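Long-range contacts in branched-chain-amino-acid aminotransferase (Pseudomonas aeruginosa, PDB 6NST), which probably catalyses the reversible, pyridoxal-phosphate-dependent transfer of amino groups between leucine, isoleucine or valine and 2-oxoglutarate, a late step of branched-chain amino acid biosynthesis: residues V102-E107 and L116-V120; S65-M69 and M156-S161; N92-A96 and A123-W127. The protein carries 1 engineered substitution. All coordinates share one frame; numbering follows the deposited sequence.

Interaction 1: V102-E107 and L116-V120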
loop_
_atom_site.group_PDB
_atom_site.type_symbol
_atom_site.label_atom_id
_atom_site.label_comp_id
_atom_site.label_asym_id
_atom_site.label_seq_id
_atom_site.Cartn_x
_atom_site.Cartn_y
_atom_site.Cartn_z
ATOM N N VAL A 102 7.884 30.500 -11.208
ATOM C CA VAL A 102 8.729 30.916 -10.094
ATOM C C VAL A 102 9.821 29.870 -9.926
ATOM O O VAL A 102 9.528 28.670 -9.860
ATOM C CB VAL A 102 7.905 31.070 -8.804
ATOM C CG1 VAL A 102 8.796 31.407 -7.627
ATOM C CG2 VAL A 102 6.816 32.119 -8.985
ATOM N N PHE A 103 11.078 30.314 -9.864
ATOM C CA PHE A 103 12.185 29.368 -9.819
ATOM C C PHE A 103 13.353 29.944 -9.030
ATOM O O PHE A 103 13.537 31.161 -8.957
ATOM C CB PHE A 103 12.647 28.966 -11.231
ATOM C CG PHE A 103 13.255 30.089 -12.032
ATOM C CD1 PHE A 103 14.630 30.257 -12.084
ATOM C CD2 PHE A 103 12.453 30.958 -12.757
ATOM C CE1 PHE A 103 15.194 31.277 -12.830
ATOM C CE2 PHE A 103 13.010 31.980 -13.505
ATOM C CZ PHE A 103 14.383 32.139 -13.543
ATOM N N TYR A 104 14.138 29.044 -8.437
ATOM C CA TYR A 104 15.359 29.431 -7.744
ATOM C C TYR A 104 16.457 29.755 -8.748
ATOM O O TYR A 104 16.564 29.128 -9.801
ATOM C CB TYR A 104 15.826 28.312 -6.812
ATOM C CG TYR A 104 15.073 28.229 -5.503
ATOM C CD1 TYR A 104 14.706 29.378 -4.813
ATOM C CD2 TYR A 104 14.727 26.999 -4.958
ATOM C CE1 TYR A 104 14.017 29.303 -3.614
ATOM C CE2 TYR A 104 14.039 26.914 -3.760
ATOM C CZ TYR A 104 13.686 28.068 -3.094
ATOM O OH TYR A 104 13.001 27.987 -1.904
ATOM N N GLY A 105 17.286 30.738 -8.407
ATOM C CA GLY A 105 18.311 31.220 -9.310
ATOM C C GLY A 105 19.568 30.374 -9.276
ATOM O O GLY A 105 19.588 29.253 -8.762
ATOM N N SER A 106 20.641 30.935 -9.836
ATOM C CA SER A 106 21.930 30.252 -9.870
ATOM C C SER A 106 22.878 30.748 -8.781
ATOM O O SER A 106 23.998 31.184 -9.072
ATOM C CB SER A 106 22.560 30.411 -11.251
ATOM O OG SER A 106 22.617 31.773 -11.621
ATOM N N GLU A 107 22.444 30.675 -7.521
ATOM C CA GLU A 107 23.275 31.118 -6.405
ATOM C C GLU A 107 24.059 29.967 -5.781
ATOM O O GLU A 107 25.289 30.028 -5.683
ATOM C CB GLU A 107 22.412 31.820 -5.352
ATOM C CG GLU A 107 22.069 33.262 -5.688
ATOM C CD GLU A 107 21.155 33.372 -6.889
ATOM O OE1 GLU A 107 20.332 32.454 -7.087
ATOM O OE2 GLU A 107 21.261 34.367 -7.637
ATOM N N LEU A 116 19.517 30.795 -1.832
ATOM C CA LEU A 116 18.994 30.802 -3.190
ATOM C C LEU A 116 18.080 31.997 -3.411
ATOM O O LEU A 116 17.230 32.314 -2.574
ATOM C CB LEU A 116 18.234 29.505 -3.474
ATOM C CG LEU A 116 19.068 28.225 -3.456
ATOM C CD1 LEU A 116 18.188 27.004 -3.675
ATOM C CD2 LEU A 116 20.163 28.296 -4.508
ATOM N N LYS A 117 18.257 32.660 -4.549
ATOM C CA LYS A 117 17.405 33.775 -4.932
ATOM C C LYS A 117 16.229 33.269 -5.756
ATOM O O LYS A 117 16.375 32.366 -6.584
ATOM C CB LYS A 117 18.196 34.818 -5.723
ATOM C CG LYS A 117 17.441 36.113 -5.977
ATOM C CD LYS A 117 18.319 37.127 -6.694
ATOM C CE LYS A 117 17.576 38.429 -6.947
ATOM N NZ LYS A 117 16.371 38.221 -7.798
ATOM N N VAL A 118 15.060 33.851 -5.514
ATOM C CA VAL A 118 13.837 33.495 -6.221
ATOM C C VAL A 118 13.656 34.444 -7.395
ATOM O O VAL A 118 13.664 35.670 -7.221
ATOM C CB VAL A 118 12.619 33.546 -5.283
ATOM C CG1 VAL A 118 11.356 33.204 -6.043
ATOM C CG2 VAL A 118 12.810 32.601 -4.107
ATOM N N HIS A 119 13.501 33.880 -8.590
ATOM C CA HIS A 119 13.229 34.637 -9.802
ATOM C C HIS A 119 11.836 34.299 -10.315
ATOM O O HIS A 119 11.321 33.203 -10.078
ATOM C CB HIS A 119 14.268 34.341 -10.886
ATOM C CG HIS A 119 15.673 34.658 -10.478
ATOM N ND1 HIS A 119 16.381 35.714 -11.010
ATOM C CD2 HIS A 119 16.500 34.060 -9.589
ATOM C CE1 HIS A 119 17.585 35.751 -10.467
ATOM N NE2 HIS A 119 17.683 34.759 -9.601
ATOM N N VAL A 120 11.227 35.247 -11.025
ATOM C CA VAL A 120 9.879 35.083 -11.560
ATOM C C VAL A 120 9.881 35.523 -13.018
ATOM O O VAL A 120 10.401 36.595 -13.344
ATOM C CB VAL A 120 8.842 35.895 -10.758
ATOM C CG1 VAL A 120 7.454 35.714 -11.347
ATOM C CG2 VAL A 120 8.863 35.493 -9.292
#
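His119 lays its CB over one face of the Phe103 ring, 3.8 Å from the ring centroid, a CH-pi contact across a hydrogen-bonded antiparallel pair. Phe103 offers that face because its CG sits between the backbone N and the carbonyl carbon (chi1 66°), turning the ring back toward the neighbouring strand. The imidazole runs nearly parallel to the phenyl ring but is slid aside; its CD2 lies 3.4 Å from CA of Gly105, whose lack of a side chain makes room for it. His119 ND1 is bound by Asp13, fixing the ring's rotation, whereas the buried NE2 has no partner in the model and lies 4.1 Å from Glu107 OE2. Glu107 is bent at chi2 (67°), which brings OE1 within a weak hydrogen bond of Lys117 N (3.3 Å). The other sheet face carries Tyr104: Leu116 CD1 sits over its ring, 4.0 Å from the centroid, while Val118 CG2 meets the ring edge at CE1 (3.5 Å). Paired bonds, Phe103 N to His119 O (2.9 Å) and His119 N to Phe103 O (2.7 Å), set the register, and Gly105 N adds a bond to Lys117 O. These are the facing ends of a beta hairpin: strand 96-104 is flanked on its other side by strand 36-46, strand 118-126 by strand 9-12, and helix 29-33 packs against Phe103 and Leu116, with His31 of the second subunit edge-to-face on the Phe103 ring.

Interaction 2: S65-M69 and M156-S161; sequences SAHIM and MTRAKS
Ser65, in the last turn of helix 55-68, meets the loop at Lys160 through a nearly straight hydrogen bond: Lys160 N donates to Ser65 OG over 3.1 Å (169°). The same hydroxyl oxygen accepts from a water (3.0 Å to OG) that also donates to Arg158 O at 2.6 Å. With OG beside its own backbone N (chi1 -61°), the hydroxyl can serve the helix and the loop at once. Apolar contacts fill the remainder. Ile68 sends CG2 against Met156 CB (3.6 Å) and CD1 against Ala159 CB (3.9 Å). The bent Met69 chain delivers CE into a group formed by the CB atoms of Met156, Ala159 and Ser161, with CE 3.7 Å from Ala159 CB. A type I turn from Met156 to Ala159 presents the CB atoms of these two residues to the helix, and Asp244 of the third subunit accepts a hydrogen bond from Arg158 N. Bonds to Lys160 N and, through the water, to Arg158 O thus tie the loop backbone to one buried hydroxyl, itself bonded to Arg61 O. The contact holds Lys160 by its backbone, leaving its extended side chain to end about 4 Å from a bound sulfate, probably from the crystallisation liquor; by similarity this lysine carries pyridoxal phosphate, here unattached.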
loop_
_atom_site.group_PDB
_atom_site.type_symbol
_atom_site.label_atom_id
_atom_site.label_comp_id
_atom_site.label_asym_id
_atom_site.label_seq_id
_atom_site.Cartn_x
_atom_site.Cartn_y
_atom_site.Cartn_z
ATOM N N SER A 65 1.158 27.450 -4.236
ATOM C CA SER A 65 2.188 26.483 -4.600
ATOM C C SER A 65 3.541 26.877 -4.023
ATOM O O SER A 65 4.281 26.024 -3.518
ATOM C CB SER A 65 2.273 26.353 -6.121
ATOM O OG SER A 65 1.047 25.888 -6.664
ATOM N N ALA A 66 3.879 28.167 -4.080
ATOM C CA ALA A 66 5.140 28.626 -3.509
ATOM C C ALA A 66 5.134 28.527 -1.990
ATOM O O ALA A 66 6.184 28.283 -1.381
ATOM C CB ALA A 66 5.424 30.061 -3.951
ATOM N N HIS A 67 3.970 28.712 -1.363
ATOM C CA HIS A 67 3.881 28.571 0.087
ATOM C C HIS A 67 4.051 27.115 0.504
ATOM O O HIS A 67 4.674 26.826 1.533
ATOM C CB HIS A 67 2.545 29.131 0.581
ATOM C CG HIS A 67 2.349 29.029 2.063
ATOM N ND1 HIS A 67 3.128 29.716 2.968
ATOM C CD2 HIS A 67 1.451 28.329 2.795
ATOM C CE1 HIS A 67 2.724 29.438 4.195
ATOM N NE2 HIS A 67 1.707 28.598 4.117
ATOM N N ILE A 68 3.515 26.185 -0.287
ATOM C CA ILE A 68 3.698 24.766 0.001
ATOM C C ILE A 68 5.170 24.386 -0.103
ATOM O O ILE A 68 5.696 23.641 0.734
ATOM C CB ILE A 68 2.823 23.917 -0.939
ATOM C CG1 ILE A 68 1.342 24.151 -0.634
ATOM C CG2 ILE A 68 3.180 22.446 -0.817
ATOM C CD1 ILE A 68 0.394 23.545 -1.645
ATOM N N MET A 69 5.861 24.898 -1.118
ATOM C CA MET A 69 7.260 24.566 -1.355
ATOM C C MET A 69 8.220 25.434 -0.555
ATOM O O MET A 69 9.434 25.309 -0.741
ATOM C CB MET A 69 7.584 24.686 -2.847
ATOM C CG MET A 69 6.755 23.770 -3.724
ATOM S SD MET A 69 7.019 22.038 -3.315
ATOM C CE MET A 69 5.777 21.259 -4.342
ATOM N N MET A 156 3.834 17.026 -3.415
ATOM C CA MET A 156 2.782 17.897 -2.899
ATOM C C MET A 156 1.753 18.103 -4.003
ATOM O O MET A 156 1.908 18.974 -4.863
ATOM C CB MET A 156 3.385 19.206 -2.409
ATOM C CG MET A 156 4.447 19.015 -1.322
ATOM S SD MET A 156 3.813 18.252 0.196
ATOM C CE MET A 156 4.307 16.538 -0.007
ATOM N N THR A 157 0.688 17.296 -3.970
ATOM C CA THR A 157 -0.258 17.217 -5.075
ATOM C C THR A 157 -1.124 18.462 -5.220
ATOM O O THR A 157 -1.773 18.618 -6.261
ATOM C CB THR A 157 -1.149 15.982 -4.911
ATOM O OG1 THR A 157 -1.827 16.035 -3.651
ATOM C CG2 THR A 157 -0.310 14.708 -4.976
ATOM N N ARG A 158 -1.154 19.344 -4.220
ATOM C CA ARG A 158 -1.898 20.593 -4.337
ATOM C C ARG A 158 -1.076 21.715 -4.951
ATOM O O ARG A 158 -1.648 22.739 -5.345
ATOM C CB ARG A 158 -2.410 21.048 -2.965
ATOM C CG ARG A 158 -3.218 20.000 -2.220
ATOM C CD ARG A 158 -4.251 19.353 -3.127
ATOM N NE ARG A 158 -4.993 18.302 -2.439
ATOM C CZ ARG A 158 -5.688 17.353 -3.057
ATOM N NH1 ARG A 158 -5.729 17.317 -4.382
ATOM N NH2 ARG A 158 -6.333 16.436 -2.350
ATOM N N ALA A 159 0.240 21.558 -5.028
ATOM C CA ALA A 159 1.106 22.548 -5.646
ATOM C C ALA A 159 1.381 22.155 -7.091
ATOM O O ALA A 159 1.515 20.971 -7.411
ATOM C CB ALA A 159 2.423 22.684 -4.881
ATOM N N LYS A 160 1.452 23.158 -7.963
ATOM C CA LYS A 160 1.783 22.944 -9.369
ATOM C C LYS A 160 3.277 23.214 -9.522
ATOM O O LYS A 160 3.712 24.302 -9.897
ATOM C CB LYS A 160 0.928 23.837 -10.263
ATOM C CG LYS A 160 0.968 23.477 -11.735
ATOM C CD LYS A 160 -0.096 24.235 -12.518
ATOM C CE LYS A 160 -0.116 23.802 -13.976
ATOM N NZ LYS A 160 -1.202 24.465 -14.747
ATOM N N SER A 161 4.072 22.196 -9.206
ATOM C CA SER A 161 5.523 22.305 -9.157
ATOM C C SER A 161 6.156 21.813 -10.455
ATOM O O SER A 161 5.628 20.927 -11.131
ATOM C CB SER A 161 6.088 21.516 -7.973
ATOM O OG SER A 161 5.723 20.151 -8.043
HETATM O O HOH W 1 -1.344 25.290 -4.940
#

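Interaction 3: N92-A96 and A123-W127; sequences NLESA and AAWSW
Leu93 turns its CG to the side of its backbone N (chi1 -62°) and extends at chi2 (168°), which sets CD1 against Ala124, 3.7 Å from its CB and 3.4 Å from its carbonyl O. The second methyl, CD2, lies 3.8 Å from Ser126 N, so the forked end of the leucine rests along the strand rather than on a single residue. Ser95 holds OG between its backbone N and carbonyl carbon (chi1 74°), close to CB of the poorly ordered Trp127. Leu93 follows directly on Asn92, whose positive phi closes helix 77-89 in a Schellman motif; from there the chain runs into strand 96-104, the antiparallel neighbour of strand 118-126. At this end of the pair the backbones meet by CA-H...O contacts, Ser126 CA to Ser95 O at 3.5 Å and a more bent one from Ala96 CA to Trp125 O at 3.2 Å. Regular bonding resumes one residue on, where Trp125 pairs with Tyr97. Ala124 and Leu93 both also lean on Val88, joining the helix to this face of the sheet. Trp125 points the other way, where it packs on Trp19 of the same chain and on Met109 of the second subunit, while Trp127 forms a cation-pi contact with Arg42.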
loop_
_atom_site.group_PDB
_atom_site.type_symbol
_atom_site.label_atom_id
_atom_site.label_comp_id
_atom_site.label_asym_id
_atom_site.label_seq_id
_atom_site.Cartn_x
_atom_site.Cartn_y
_atom_site.Cartn_z
ATOM N N ASN A 92 0.919 42.326 -27.694
ATOM C CA ASN A 92 -0.204 42.566 -28.602
ATOM C C ASN A 92 -0.894 41.261 -28.992
ATOM O O ASN A 92 -1.232 41.039 -30.156
ATOM C CB ASN A 92 0.245 43.336 -29.846
ATOM C CG ASN A 92 0.890 44.665 -29.504
ATOM O OD1 ASN A 92 2.099 44.743 -29.281
ATOM N ND2 ASN A 92 0.084 45.719 -29.462
ATOM N N LEU A 93 -1.109 40.392 -28.009
ATOM C CA LEU A 93 -1.703 39.083 -28.246
ATOM C C LEU A 93 -3.220 39.180 -28.137
ATOM O O LEU A 93 -3.748 39.641 -27.119
ATOM C CB LEU A 93 -1.153 38.059 -27.254
ATOM C CG LEU A 93 0.352 37.819 -27.350
ATOM C CD1 LEU A 93 0.851 37.021 -26.160
ATOM C CD2 LEU A 93 0.693 37.108 -28.651
ATOM N N GLU A 94 -3.916 38.750 -29.190
ATOM C CA GLU A 94 -5.374 38.714 -29.154
ATOM C C GLU A 94 -5.868 37.605 -28.234
ATOM O O GLU A 94 -6.866 37.774 -27.522
ATOM C CB GLU A 94 -5.920 38.533 -30.571
ATOM C CG GLU A 94 -7.431 38.453 -30.664
ATOM C CD GLU A 94 -7.905 38.237 -32.088
ATOM O OE1 GLU A 94 -7.103 38.450 -33.023
ATOM O OE2 GLU A 94 -9.076 37.846 -32.275
ATOM N N SER A 95 -5.187 36.463 -28.245
ATOM C CA SER A 95 -5.424 35.383 -27.300
ATOM C C SER A 95 -4.086 34.711 -27.039
ATOM O O SER A 95 -3.212 34.689 -27.910
ATOM C CB SER A 95 -6.451 34.370 -27.820
ATOM O OG SER A 95 -5.897 33.545 -28.831
ATOM N N ALA A 96 -3.920 34.170 -25.836
ATOM C CA ALA A 96 -2.607 33.663 -25.473
ATOM C C ALA A 96 -2.714 32.632 -24.364
ATOM O O ALA A 96 -3.685 32.597 -23.602
ATOM C CB ALA A 96 -1.676 34.799 -25.038
ATOM N N ALA A 123 5.799 34.554 -19.362
ATOM C CA ALA A 123 5.839 34.551 -20.816
ATOM C C ALA A 123 4.455 34.246 -21.373
ATOM O O ALA A 123 3.721 33.421 -20.818
ATOM C CB ALA A 123 6.848 33.523 -21.333
ATOM N N ALA A 124 4.108 34.913 -22.474
ATOM C CA ALA A 124 2.813 34.736 -23.115
ATOM C C ALA A 124 3.011 34.623 -24.617
ATOM O O ALA A 124 3.726 35.431 -25.215
ATOM C CB ALA A 124 1.867 35.899 -22.787
ATOM N N TRP A 125 2.380 33.618 -25.220
ATOM C CA TRP A 125 2.462 33.400 -26.655
ATOM C C TRP A 125 1.083 33.035 -27.183
ATOM O O TRP A 125 0.220 32.554 -26.444
ATOM C CB TRP A 125 3.479 32.305 -27.005
ATOM C CG TRP A 125 3.239 31.007 -26.297
ATOM C CD1 TRP A 125 2.443 29.982 -26.713
ATOM C CD2 TRP A 125 3.805 30.593 -25.046
ATOM N NE1 TRP A 125 2.476 28.956 -25.799
ATOM C CE2 TRP A 125 3.306 29.306 -24.767
ATOM C CE3 TRP A 125 4.689 31.185 -24.137
ATOM C CZ2 TRP A 125 3.658 28.601 -23.618
ATOM C CZ3 TRP A 125 5.036 30.483 -22.995
ATOM C CH2 TRP A 125 4.520 29.205 -22.746
ATOM N N SER A 126 0.886 33.274 -28.478
ATOM C CA SER A 126 -0.406 33.029 -29.103
ATOM C C SER A 126 -0.778 31.552 -29.020
ATOM O O SER A 126 0.080 30.666 -29.046
ATOM C CB SER A 126 -0.383 33.487 -30.563
ATOM O OG SER A 126 -1.662 33.364 -31.159
ATOM N N TRP A 127 -2.077 31.295 -28.913
ATOM C CA TRP A 127 -2.592 29.937 -28.780
ATOM C C TRP A 127 -2.329 29.106 -30.033
ATOM O O TRP A 127 -3.167 29.037 -30.932
ATOM C CB TRP A 127 -4.089 29.968 -28.476
ATOM C CG TRP A 127 -4.695 28.611 -28.321
ATOM C CD1 TRP A 127 -5.549 27.990 -29.185
ATOM C CD2 TRP A 127 -4.481 27.698 -27.240
ATOM N NE1 TRP A 127 -5.888 26.748 -28.705
ATOM C CE2 TRP A 127 -5.244 26.545 -27.512
ATOM C CE3 TRP A 127 -3.722 27.745 -26.068
ATOM C CZ2 TRP A 127 -5.269 25.448 -26.653
ATOM C CZ3 TRP A 127 -3.748 26.656 -25.217
ATOM C CH2 TRP A 127 -4.514 25.523 -25.515
#

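Interactions 1 and 3 lie toward opposite ends of the same pair of antiparallel strands, 96-104 and 118-126, with centres about 25 Å apart: the first is at the loop end of the hairpin, the other where its first strand begins and its second ends. Interaction 2 joins helix 55-68, earlier in the chain, to the loop bearing Lys160. It approaches interaction 1 more closely, about 16 Å between centres and 5 Å between nearest atoms, than interaction 3, about 26 Å and 11 Å. The side chains of Val102 and Trp125 lie about 10 Å and 11 Å from that of Lys160, so interactions 1 and 3 both belong to the wider surroundings of the probable cofactor site. All three touch the second subunit.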